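Beta-glucosidase from Saccharopolyspora erythraea probably hydrolyses terminal, non-reducing beta-D-glucosyl residues, releasing beta-D-glucose, as a member of glycosyl hydrolase family 3. Local coordinates of one contact, PDB 5M6G (chain A, 1.83 Å), residues 227-232 and 271-276, beside the matching contact of the related Exo-1,3/1,4-beta-glucanase from Pseudoalteromonas sp., PDB 3UT0 (chain B, 2.30 Å), residues 211-216 and 255-260. Both blocks share one frame: the second was fitted to the first on N, CA, C and O of the twelve residues, RMSD 0.37 Å. Numbering follows each deposited sequence.

Structure 1 (5M6G); sequences MATAKH and VGSVMV. With SOR (sorbitol), chain C.
Met227 and Gly272 meet where the parallel strands 229-233 and 273-276 of the TIM-barrel domain begin. With CG anti to its backbone N (chi1 -177°), Met227 lays its thioether over the glycine backbone, SD 3.8 Å from Gly272 C. Backbone bonds join the strands, among them Ala230 N to Ser273 O at 3.0 Å and Met275 N to Ala230 O at 2.9 Å. Thr229 CG2 packs on Met275, 3.7 Å from Met275 CB, and Lys231 CB lies 3.8 Å from Met275 CB. His232 and Met275 run side by side, His232 CD2 3.9 Å from Met275 SD. In the sorbitol pocket Lys231, extended beyond CG, hydrogen-bonds sorbitol O1 through NZ at 2.6 Å and also the carbonyl of Phe178, with a long, weak ion pair to Asp129; His232 NE2 hydrogen-bonds O1, also at 2.6 Å. Asp129, Arg192 and Asp310 hold the sorbitol too.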
loop_
_atom_site.group_PDB
_atom_site.type_symbol
_atom_site.label_atom_id
_atom_site.label_comp_id
_atom_site.label_asym_id
_atom_site.label_seq_id
_atom_site.Cartn_x
_atom_site.Cartn_y
_atom_site.Cartn_z
ATOM N N MET A 227 -0.453 -1.084 14.265
ATOM C CA MET A 227 0.805 -1.722 13.904
ATOM C C MET A 227 1.037 -1.606 12.405
ATOM O O MET A 227 0.122 -1.799 11.599
ATOM C CB MET A 227 0.829 -3.189 14.335
ATOM C CG MET A 227 2.164 -3.865 14.039
ATOM S SD MET A 227 2.398 -5.420 14.934
ATOM C CE MET A 227 1.203 -6.466 14.126
ATOM N N ALA A 228 2.263 -1.256 12.037
ATOM C CA ALA A 228 2.660 -1.135 10.641
ATOM C C ALA A 228 3.409 -2.389 10.204
ATOM O O ALA A 228 3.886 -3.181 11.034
ATOM C CB ALA A 228 3.529 0.109 10.424
ATOM N N THR A 229 3.503 -2.565 8.880
ATOM C CA THR A 229 4.117 -3.747 8.277
ATOM C C THR A 229 5.074 -3.297 7.179
ATOM O O THR A 229 4.634 -2.784 6.147
ATOM C CB THR A 229 3.060 -4.682 7.687
ATOM O OG1 THR A 229 1.997 -4.887 8.634
ATOM C CG2 THR A 229 3.683 -6.018 7.328
ATOM N N ALA A 230 6.371 -3.504 7.371
ATOM C CA ALA A 230 7.306 -3.302 6.269
ATOM C C ALA A 230 7.180 -4.482 5.310
ATOM O O ALA A 230 7.348 -5.637 5.717
ATOM C CB ALA A 230 8.737 -3.151 6.783
ATOM N N LYS A 231 6.863 -4.200 4.045
ATOM C CA LYS A 231 6.681 -5.256 3.043
ATOM C C LYS A 231 7.244 -4.825 1.677
ATOM O O LYS A 231 7.411 -3.632 1.430
ATOM C CB LYS A 231 5.194 -5.620 2.910
ATOM C CG LYS A 231 4.329 -4.562 2.224
ATOM C CD LYS A 231 2.828 -4.907 2.327
ATOM C CE LYS A 231 1.987 -4.007 1.384
ATOM N NZ LYS A 231 0.535 -4.385 1.422
ATOM N N HIS A 232 7.538 -5.768 0.784
ATOM C CA HIS A 232 7.593 -7.197 1.057
ATOM C C HIS A 232 9.064 -7.631 1.099
ATOM O O HIS A 232 9.832 -7.366 0.169
ATOM C CB HIS A 232 6.843 -7.996 -0.007
ATOM C CG HIS A 232 5.475 -7.469 -0.315
ATOM N ND1 HIS A 232 5.261 -6.390 -1.148
ATOM C CD2 HIS A 232 4.249 -7.882 0.087
ATOM C CE1 HIS A 232 3.962 -6.154 -1.237
ATOM N NE2 HIS A 232 3.326 -7.048 -0.502
ATOM N N VAL A 271 9.157 -0.679 13.530
ATOM C CA VAL A 271 8.070 -1.338 12.808
ATOM C C VAL A 271 7.716 -2.644 13.508
ATOM O O VAL A 271 8.596 -3.422 13.887
ATOM C CB VAL A 271 8.459 -1.547 11.329
ATOM C CG1 VAL A 271 9.548 -2.634 11.167
ATOM C CG2 VAL A 271 7.230 -1.865 10.501
ATOM N N GLY A 272 6.418 -2.870 13.722
ATOM C CA GLY A 272 6.008 -4.017 14.518
ATOM C C GLY A 272 6.009 -5.324 13.761
ATOM O O GLY A 272 6.179 -6.397 14.365
ATOM N N SER A 273 5.845 -5.262 12.442
ATOM C CA SER A 273 5.687 -6.449 11.613
ATOM C C SER A 273 6.481 -6.287 10.327
ATOM O O SER A 273 6.688 -5.172 9.850
ATOM C CB SER A 273 4.208 -6.693 11.275
ATOM O OG SER A 273 4.047 -7.910 10.576
ATOM N N VAL A 274 6.940 -7.414 9.785
ATOM C CA VAL A 274 7.532 -7.479 8.451
ATOM C C VAL A 274 6.821 -8.590 7.690
ATOM O O VAL A 274 6.647 -9.694 8.221
ATOM C CB VAL A 274 9.055 -7.737 8.500
ATOM C CG1 VAL A 274 9.579 -8.075 7.123
ATOM C CG2 VAL A 274 9.789 -6.522 9.060
ATOM N N MET A 275 6.397 -8.303 6.462
ATOM C CA MET A 275 5.737 -9.296 5.623
ATOM C C MET A 275 6.712 -9.810 4.569
ATOM O O MET A 275 7.397 -9.017 3.912
ATOM C CB MET A 275 4.490 -8.722 4.944
ATOM C CG MET A 275 3.777 -9.779 4.130
ATOM S SD MET A 275 2.370 -9.176 3.194
ATOM C CE MET A 275 1.344 -8.565 4.520
ATOM N N VAL A 276 6.780 -11.146 4.410
ATOM C CA VAL A 276 7.713 -11.748 3.457
ATOM C C VAL A 276 7.121 -11.720 2.047
ATOM O O VAL A 276 5.899 -11.725 1.861
ATOM C CB VAL A 276 8.070 -13.182 3.904
ATOM C CG1 VAL A 276 9.115 -13.819 2.967
ATOM C CG2 VAL A 276 8.589 -13.152 5.330
HETATM C C1 SOR C . 0.308 -7.694 0.012
HETATM C C2 SOR C . -1.079 -7.633 0.627
HETATM C C3 SOR C . -1.831 -8.914 0.278
HETATM C C4 SOR C . -3.324 -8.768 0.554
HETATM C C5 SOR C . -4.181 -9.742 -0.260
HETATM C C6 SOR C . -5.632 -9.274 -0.185
HETATM O O1 SOR C . 0.826 -6.398 -0.171
HETATM O O2 SOR C . -0.973 -7.495 2.034
HETATM O O3 SOR C . -1.304 -9.960 1.052
HETATM O O4 SOR C . -3.576 -8.955 1.932
HETATM O O5 SOR C . -3.757 -9.824 -1.615
HETATM O O6 SOR C . -6.397 -9.871 -1.211
#

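Structure 2 (3UT0); sequences IATAKH and VQSVMA.
Ile211 and Gln256 cross at an angle, Ile211 CG2 lying 3.9 Å from Gln256 CB. The glutamine then turns away from Ile211, bent at chi2 (-62°), and its NE2 bonds to the carbonyl of Gly254. Backbone bonds join the strands, among them Ala214 N to Ser257 O at 3.0 Å and Met259 N to Ala214 O at 3.0 Å. Thr213 CG2 packs on Met259, 3.7 Å from Met259 CB, and Lys215 lies alongside the same methionine, its CG 3.9 Å from Met259 CB. With CG beside the backbone N (chi1 -48°) and the chain bent at chi3 (-74°), Lys215 carries NZ to a salt bridge with Asp110. His216 and Met259 run side by side, His216 CD2 3.6 Å from Met259 SD.

Structure 1 against structure 2
Backbone bonds found in both include Ala230(A) N to Ser273(A) O, matched by Ala214(B) N to Ser257(B) O, and Met275(A) N to Ala230(A) O, matched by Met259(B) N to Ala214(B) O. The sorbitol bonds belong to structure 1 alone, where Lys231(A) NZ and His232(A) NE2 both meet O1; no ligand is modelled at that place in structure 2. The lysine is turned as well, chi1 72° in Lys231(A) against -48° in Lys215(B) and chi3 -168° against -74°. The NZ atoms stand 1.5 Å apart after superposition, and the place of NZ of Lys231(A) is left in structure 2. Both lysines still touch their methionine, and Met275(A) and Met259(B) keep their place.

At the other end, Met227(A) is exchanged for Ile211(B). CG of Met227(A) and CG2 of Ile211(B) fall 1.0 Å apart after superposition; SD and CE of the methionine have no counterpart, nor do CG1 and CD1 of the isoleucine. Across from them Gly272(A) has no side chain, whereas Gln256(B) adds a whole one: Gln256(B) CB, an atom that Gly272(A) does not have, lies 3.9 Å from Ile211(B) CG2. The two positions touch in both structures. Val276(A) carries two methyls, CG1 and CG2, that Ala260(B) lacks.

Structure 2 (3UT0)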
loop_
_atom_site.group_PDB
_atom_site.type_symbol
_atom_site.label_atom_id
_atom_site.label_comp_id
_atom_site.label_asym_id
_atom_site.label_seq_id
_atom_site.Cartn_x
_atom_site.Cartn_y
_atom_site.Cartn_z
ATOM N N ILE B 211 -0.465 -0.412 14.317
ATOM C CA ILE B 211 0.609 -1.372 14.112
ATOM C C ILE B 211 0.924 -1.324 12.613
ATOM O O ILE B 211 -0.002 -1.316 11.786
ATOM C CB ILE B 211 0.169 -2.783 14.515
ATOM C CG1 ILE B 211 -0.128 -2.828 16.014
ATOM C CG2 ILE B 211 1.212 -3.796 14.134
ATOM C CD1 ILE B 211 -0.898 -4.052 16.448
ATOM N N ALA B 212 2.208 -1.269 12.258
ATOM C CA ALA B 212 2.578 -1.234 10.846
ATOM C C ALA B 212 3.274 -2.499 10.370
ATOM O O ALA B 212 3.971 -3.163 11.132
ATOM C CB ALA B 212 3.452 -0.025 10.548
ATOM N N THR B 213 3.073 -2.823 9.093
ATOM C CA THR B 213 3.824 -3.911 8.458
ATOM C C THR B 213 4.599 -3.362 7.263
ATOM O O THR B 213 4.017 -2.808 6.335
ATOM C CB THR B 213 2.906 -5.029 7.927
ATOM O OG1 THR B 213 2.298 -5.728 9.016
ATOM C CG2 THR B 213 3.717 -6.029 7.130
ATOM N N ALA B 214 5.909 -3.557 7.273
ATOM C CA ALA B 214 6.726 -3.186 6.128
ATOM C C ALA B 214 6.844 -4.371 5.142
ATOM O O ALA B 214 7.204 -5.484 5.536
ATOM C CB ALA B 214 8.102 -2.712 6.593
ATOM N N LYS B 215 6.498 -4.117 3.880
ATOM C CA LYS B 215 6.467 -5.147 2.817
ATOM C C LYS B 215 7.468 -4.786 1.712
ATOM O O LYS B 215 7.734 -3.594 1.486
ATOM C CB LYS B 215 5.088 -5.161 2.148
ATOM C CG LYS B 215 3.890 -5.170 3.090
ATOM C CD LYS B 215 2.611 -4.962 2.268
ATOM C CE LYS B 215 2.516 -3.493 1.816
ATOM N NZ LYS B 215 1.372 -3.235 0.923
ATOM N N HIS B 216 8.041 -5.776 1.022
ATOM C CA HIS B 216 8.019 -7.197 1.368
ATOM C C HIS B 216 9.477 -7.615 1.477
ATOM O O HIS B 216 10.324 -7.082 0.767
ATOM C CB HIS B 216 7.393 -8.044 0.243
ATOM C CG HIS B 216 5.956 -7.740 -0.039
ATOM N ND1 HIS B 216 5.563 -6.707 -0.867
ATOM C CD2 HIS B 216 4.816 -8.340 0.380
ATOM C CE1 HIS B 216 4.244 -6.683 -0.940
ATOM N NE2 HIS B 216 3.766 -7.660 -0.190
ATOM N N VAL B 255 9.462 -0.832 13.385
ATOM C CA VAL B 255 8.319 -1.408 12.680
ATOM C C VAL B 255 7.965 -2.728 13.354
ATOM O O VAL B 255 8.839 -3.486 13.741
ATOM C CB VAL B 255 8.626 -1.611 11.160
ATOM C CG1 VAL B 255 9.558 -2.777 10.921
ATOM C CG2 VAL B 255 7.322 -1.765 10.360
ATOM N N GLN B 256 6.675 -2.953 13.587
ATOM C CA GLN B 256 6.265 -4.106 14.391
ATOM C C GLN B 256 6.146 -5.400 13.622
ATOM O O GLN B 256 6.310 -6.485 14.175
ATOM C CB GLN B 256 4.942 -3.829 15.124
ATOM C CG GLN B 256 5.083 -2.884 16.295
ATOM C CD GLN B 256 6.001 -3.461 17.352
ATOM O OE1 GLN B 256 5.638 -4.363 18.100
ATOM N NE2 GLN B 256 7.214 -2.945 17.399
ATOM N N SER B 257 5.925 -5.276 12.324
ATOM C CA SER B 257 5.699 -6.429 11.489
ATOM C C SER B 257 6.447 -6.326 10.173
ATOM O O SER B 257 6.581 -5.242 9.606
ATOM C CB SER B 257 4.193 -6.553 11.226
ATOM O OG SER B 257 3.878 -7.653 10.408
ATOM N N VAL B 258 6.909 -7.473 9.679
ATOM C CA VAL B 258 7.520 -7.558 8.356
ATOM C C VAL B 258 6.791 -8.629 7.544
ATOM O O VAL B 258 6.581 -9.741 8.036
ATOM C CB VAL B 258 9.008 -7.919 8.491
ATOM C CG1 VAL B 258 9.606 -8.242 7.127
ATOM C CG2 VAL B 258 9.754 -6.759 9.093
ATOM N N MET B 259 6.410 -8.307 6.306
ATOM C CA MET B 259 5.771 -9.306 5.452
ATOM C C MET B 259 6.785 -9.974 4.499
ATOM O O MET B 259 7.537 -9.302 3.797
ATOM C CB MET B 259 4.595 -8.689 4.676
ATOM C CG MET B 259 3.796 -9.717 3.894
ATOM S SD MET B 259 2.402 -9.040 2.958
ATOM C CE MET B 259 1.276 -8.579 4.284
ATOM N N ALA B 260 6.791 -11.296 4.469
ATOM C CA ALA B 260 7.677 -12.020 3.572
ATOM C C ALA B 260 7.238 -11.899 2.105
ATOM O O ALA B 260 6.083 -11.583 1.826
ATOM C CB ALA B 260 7.752 -13.470 3.987
#